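Long-range contact in putative polysaccharide biosynthesis protein with aminopeptidase-like domain (Clostridium acetobutylicum, PDB 3K9T), which binds one zinc ion per subunit and probably serves in the biosynthesis of modified polysaccharides, with no peptidase activity expected despite its aminopeptidase-like fold: residues Tyr173-Leu178 against Lys217-Phe222. Numbering follows the deposited sequence.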
ATOM      1  N   TYR A 173     -20.490  27.322  23.105  1.00 25.22           N
ATOM      2  CA  TYR A 173     -21.217  26.228  22.449  1.00 25.60           C
ATOM      3  C   TYR A 173     -22.283  26.747  21.497  1.00 25.53           C
ATOM      4  O   TYR A 173     -23.088  27.548  21.884  1.00 29.92           O
ATOM      5  CB  TYR A 173     -21.919  25.390  23.492  1.00 23.95           C
ATOM      6  CG  TYR A 173     -22.677  24.229  22.932  1.00 26.19           C
ATOM      7  CD1 TYR A 173     -22.006  23.129  22.413  1.00 25.63           C
ATOM      8  CD2 TYR A 173     -24.068  24.219  22.916  1.00 30.14           C
ATOM      9  CE1 TYR A 173     -22.685  22.067  21.907  1.00 24.16           C
ATOM     10  CE2 TYR A 173     -24.770  23.137  22.396  1.00 23.51           C
ATOM     11  CZ  TYR A 173     -24.071  22.081  21.902  1.00 18.83           C
ATOM     12  OH  TYR A 173     -24.740  21.014  21.396  1.00 30.65           O
ATOM     13  N   ILE A 174     -22.250  26.296  20.251  1.00 26.20           N
ATOM     14  CA  ILE A 174     -23.256  26.594  19.255  1.00 26.34           C
ATOM     15  C   ILE A 174     -24.038  25.300  19.035  1.00 27.96           C
ATOM     16  O   ILE A 174     -23.450  24.263  18.676  1.00 25.03           O
ATOM     17  CB  ILE A 174     -22.628  27.008  17.917  1.00 25.93           C
ATOM     18  CG1 ILE A 174     -21.800  28.278  18.075  1.00 31.35           C
ATOM     19  CG2 ILE A 174     -23.687  27.215  16.842  1.00 22.66           C
ATOM     20  CD1 ILE A 174     -21.039  28.664  16.809  1.00 21.82           C
ATOM     21  N   ARG A 175     -25.345  25.361  19.291  1.00 29.00           N
ATOM     22  CA  ARG A 175     -26.259  24.232  19.033  1.00 32.17           C
ATOM     23  C   ARG A 175     -26.631  24.133  17.543  1.00 29.56           C
ATOM     24  O   ARG A 175     -27.144  25.084  16.942  1.00 32.19           O
ATOM     25  CB  ARG A 175     -27.552  24.363  19.877  1.00 31.76           C
ATOM     26  CG  ARG A 175     -28.499  23.160  19.833  1.00 40.25           C
ATOM     27  CD  ARG A 175     -27.696  21.817  19.805  1.00 55.88           C
ATOM     28  NE  ARG A 175     -28.445  20.662  20.304  1.00 61.59           N
ATOM     29  CZ  ARG A 175     -29.154  19.816  19.559  1.00 67.46           C
ATOM     30  NH1 ARG A 175     -29.232  19.957  18.241  1.00 69.93           N
ATOM     31  NH2 ARG A 175     -29.805  18.816  20.143  1.00 69.57           N
ATOM     32  N   GLY A 176     -26.373  22.981  16.950  1.00 26.10           N
ATOM     33  CA  GLY A 176     -26.757  22.743  15.563  1.00 25.26           C
ATOM     34  C   GLY A 176     -28.046  21.947  15.480  1.00 24.79           C
ATOM     35  O   GLY A 176     -28.698  21.715  16.491  1.00 21.94           O
ATOM     36  N   GLU A 177     -28.425  21.541  14.275  1.00 24.55           N
ATOM     37  CA  GLU A 177     -29.597  20.692  14.111  1.00 27.41           C
ATOM     38  C   GLU A 177     -29.389  19.434  14.890  1.00 26.16           C
ATOM     39  O   GLU A 177     -30.338  18.930  15.455  1.00 27.79           O
ATOM     40  CB  GLU A 177     -29.864  20.312  12.641  1.00 29.25           C
ATOM     41  CG  GLU A 177     -30.240  21.488  11.738  1.00 40.37           C
ATOM     42  CD  GLU A 177     -31.333  22.371  12.352  1.00 59.66           C
ATOM     43  OE1 GLU A 177     -32.486  21.875  12.494  1.00 70.74           O
ATOM     44  OE2 GLU A 177     -31.035  23.553  12.696  1.00 66.40           O
ATOM     45  N   LEU A 178     -28.143  18.948  14.923  1.00 26.07           N
ATOM     46  CA  LEU A 178     -27.778  17.726  15.604  1.00 24.93           C
ATOM     47  C   LEU A 178     -26.900  17.962  16.802  1.00 25.16           C
ATOM     48  O   LEU A 178     -26.144  18.920  16.828  1.00 29.54           O
ATOM     49  CB  LEU A 178     -27.010  16.828  14.643  1.00 25.65           C
ATOM     50  CG  LEU A 178     -27.689  16.382  13.347  1.00 27.11           C
ATOM     51  CD1 LEU A 178     -26.744  15.407  12.706  1.00 16.23           C
ATOM     52  CD2 LEU A 178     -29.100  15.720  13.549  1.00 12.89           C
ATOM     53  N   LYS A 217     -25.492  22.155  10.754  1.00 29.05           N
ATOM     54  CA  LYS A 217     -26.013  20.790  10.971  1.00 31.60           C
ATOM     55  C   LYS A 217     -25.440  20.282  12.280  1.00 28.92           C
ATOM     56  O   LYS A 217     -26.157  19.771  13.149  1.00 29.59           O
ATOM     57  CB  LYS A 217     -25.596  19.853   9.811  1.00 32.73           C
ATOM     58  CG  LYS A 217     -25.934  18.329   9.934  1.00 38.67           C
ATOM     59  CD  LYS A 217     -25.422  17.549   8.667  1.00 47.01           C
ATOM     60  CE  LYS A 217     -25.075  16.055   8.929  1.00 52.84           C
ATOM     61  NZ  LYS A 217     -25.076  15.189   7.687  1.00 42.75           N
ATOM     62  N   TYR A 218     -24.135  20.429  12.401  1.00 25.30           N
ATOM     63  CA  TYR A 218     -23.455  20.022  13.603  1.00 26.51           C
ATOM     64  C   TYR A 218     -23.436  21.116  14.684  1.00 23.58           C
ATOM     65  O   TYR A 218     -23.645  22.302  14.409  1.00 21.25           O
ATOM     66  CB  TYR A 218     -22.029  19.586  13.299  1.00 26.44           C
ATOM     67  CG  TYR A 218     -21.923  18.322  12.494  1.00 31.79           C
ATOM     68  CD1 TYR A 218     -22.129  17.085  13.078  1.00 41.44           C
ATOM     69  CD2 TYR A 218     -21.589  18.361  11.153  1.00 34.08           C
ATOM     70  CE1 TYR A 218     -22.016  15.920  12.340  1.00 46.35           C
ATOM     71  CE2 TYR A 218     -21.482  17.214  10.418  1.00 42.28           C
ATOM     72  CZ  TYR A 218     -21.680  15.996  11.011  1.00 42.58           C
ATOM     73  OH  TYR A 218     -21.537  14.866  10.254  1.00 50.46           O
ATOM     74  N   SER A 219     -23.235  20.657  15.915  1.00 22.73           N
ATOM     75  CA  SER A 219     -23.019  21.508  17.053  1.00 24.80           C
ATOM     76  C   SER A 219     -21.527  21.714  17.109  1.00 25.22           C
ATOM     77  O   SER A 219     -20.775  20.858  16.655  1.00 27.27           O
ATOM     78  CB  SER A 219     -23.525  20.866  18.339  1.00 25.90           C
ATOM     79  OG  SER A 219     -24.944  20.865  18.366  1.00 25.73           O
ATOM     80  N   TYR A 220     -21.118  22.876  17.614  1.00 24.79           N
ATOM     81  CA  TYR A 220     -19.731  23.250  17.687  1.00 24.53           C
ATOM     82  C   TYR A 220     -19.399  23.746  19.081  1.00 22.14           C
ATOM     83  O   TYR A 220     -20.134  24.544  19.630  1.00 21.62           O
ATOM     84  CB  TYR A 220     -19.426  24.332  16.642  1.00 25.64           C
ATOM     85  CG  TYR A 220     -19.444  23.804  15.248  1.00 26.79           C
ATOM     86  CD1 TYR A 220     -20.660  23.601  14.587  1.00 24.51           C
ATOM     87  CD2 TYR A 220     -18.245  23.495  14.575  1.00 27.50           C
ATOM     88  CE1 TYR A 220     -20.691  23.102  13.304  1.00 23.95           C
ATOM     89  CE2 TYR A 220     -18.258  22.993  13.267  1.00 26.19           C
ATOM     90  CZ  TYR A 220     -19.497  22.776  12.648  1.00 29.34           C
ATOM     91  OH  TYR A 220     -19.564  22.281  11.369  1.00 31.88           O
ATOM     92  N   ARG A 221     -18.298  23.257  19.641  1.00 20.26           N
ATOM     93  CA  ARG A 221     -17.829  23.690  20.941  1.00 20.44           C
ATOM     94  C   ARG A 221     -16.435  24.226  20.820  1.00 22.65           C
ATOM     95  O   ARG A 221     -15.577  23.605  20.204  1.00 22.18           O
ATOM     96  CB  ARG A 221     -17.814  22.542  21.905  1.00 21.63           C
ATOM     97  CG  ARG A 221     -17.466  22.917  23.354  1.00 22.60           C
ATOM     98  CD  ARG A 221     -17.455  21.658  24.264  1.00 23.33           C
ATOM     99  NE  ARG A 221     -18.723  20.939  24.155  1.00 25.46           N
ATOM    100  CZ  ARG A 221     -19.869  21.318  24.735  1.00 29.81           C
ATOM    101  NH1 ARG A 221     -19.915  22.387  25.506  1.00 33.75           N
ATOM    102  NH2 ARG A 221     -20.986  20.609  24.562  1.00 29.17           N
ATOM    103  N   PHE A 222     -16.193  25.377  21.438  1.00 25.19           N
ATOM    104  CA  PHE A 222     -14.892  26.001  21.357  1.00 23.87           C
ATOM    105  C   PHE A 222     -14.338  26.109  22.764  1.00 23.43           C
ATOM    106  O   PHE A 222     -14.917  26.786  23.581  1.00 23.63           O
ATOM    107  CB  PHE A 222     -15.023  27.372  20.760  1.00 24.64           C
ATOM    108  CG  PHE A 222     -15.662  27.400  19.436  1.00 27.11           C
ATOM    109  CD1 PHE A 222     -17.046  27.337  19.320  1.00 30.99           C
ATOM    110  CD2 PHE A 222     -14.895  27.552  18.292  1.00 30.74           C
ATOM    111  CE1 PHE A 222     -17.671  27.385  18.064  1.00 31.56           C
ATOM    112  CE2 PHE A 222     -15.501  27.604  17.038  1.00 34.73           C
ATOM    113  CZ  PHE A 222     -16.901  27.513  16.923  1.00 33.92           C
TER
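An antiparallel strand pair in the mixed sheet of the aminopeptidase-like region joins I174, at the end of strand 166-174, to Y220, near the start of strand 219-225. I174 and Y220 are a hydrogen-bonded pair: I174 N reaches Y220 O at 2.8 Å, and Y220 N returns to I174 O at 2.9 Å. Y173 and R221 form the adjoining non-hydrogen-bonded pair. CG of Y173 stands anti to the backbone N (chi1 -179°), and from the ring it carries the rim atom CD1 sits over one face of the R221 guanidinium, off-centre and 3.5 Å from R221 NH2. The two planes are 16° apart, but the side chains are skewed to each other. E181 and E171 form salt bridges with that guanidinium, which probably balance its charge. On the other face of the sheet, I174 CD1 meets the edge of the F222 ring at CE1, 3.8 Å away, and both side chains pack on helix 194-211.

Beyond I174 regular pairing ends, and S219 takes over with its hydroxyl. S219 OG accepts an almost straight bond from G176 N (2.9 Å, 177° at the hydrogen) and donates to L178 O at 2.8 Å, tying both ends of the 176-178 turn to one side chain. G176 comes so close here that its CA makes a CH...O contact with Y218 O. L178 N then bonds to K217 O at 2.8 Å, while the L178 and K217 side chains run side by side, pointing the same way. E177 forms a salt bridge with K215. Two antiparallel strands, one leading into a turn held by a serine hydroxyl, thus join the antiparallel margin of the sheet to the parallel strands of an alpha/beta fold of the zinc-exopeptidase kind.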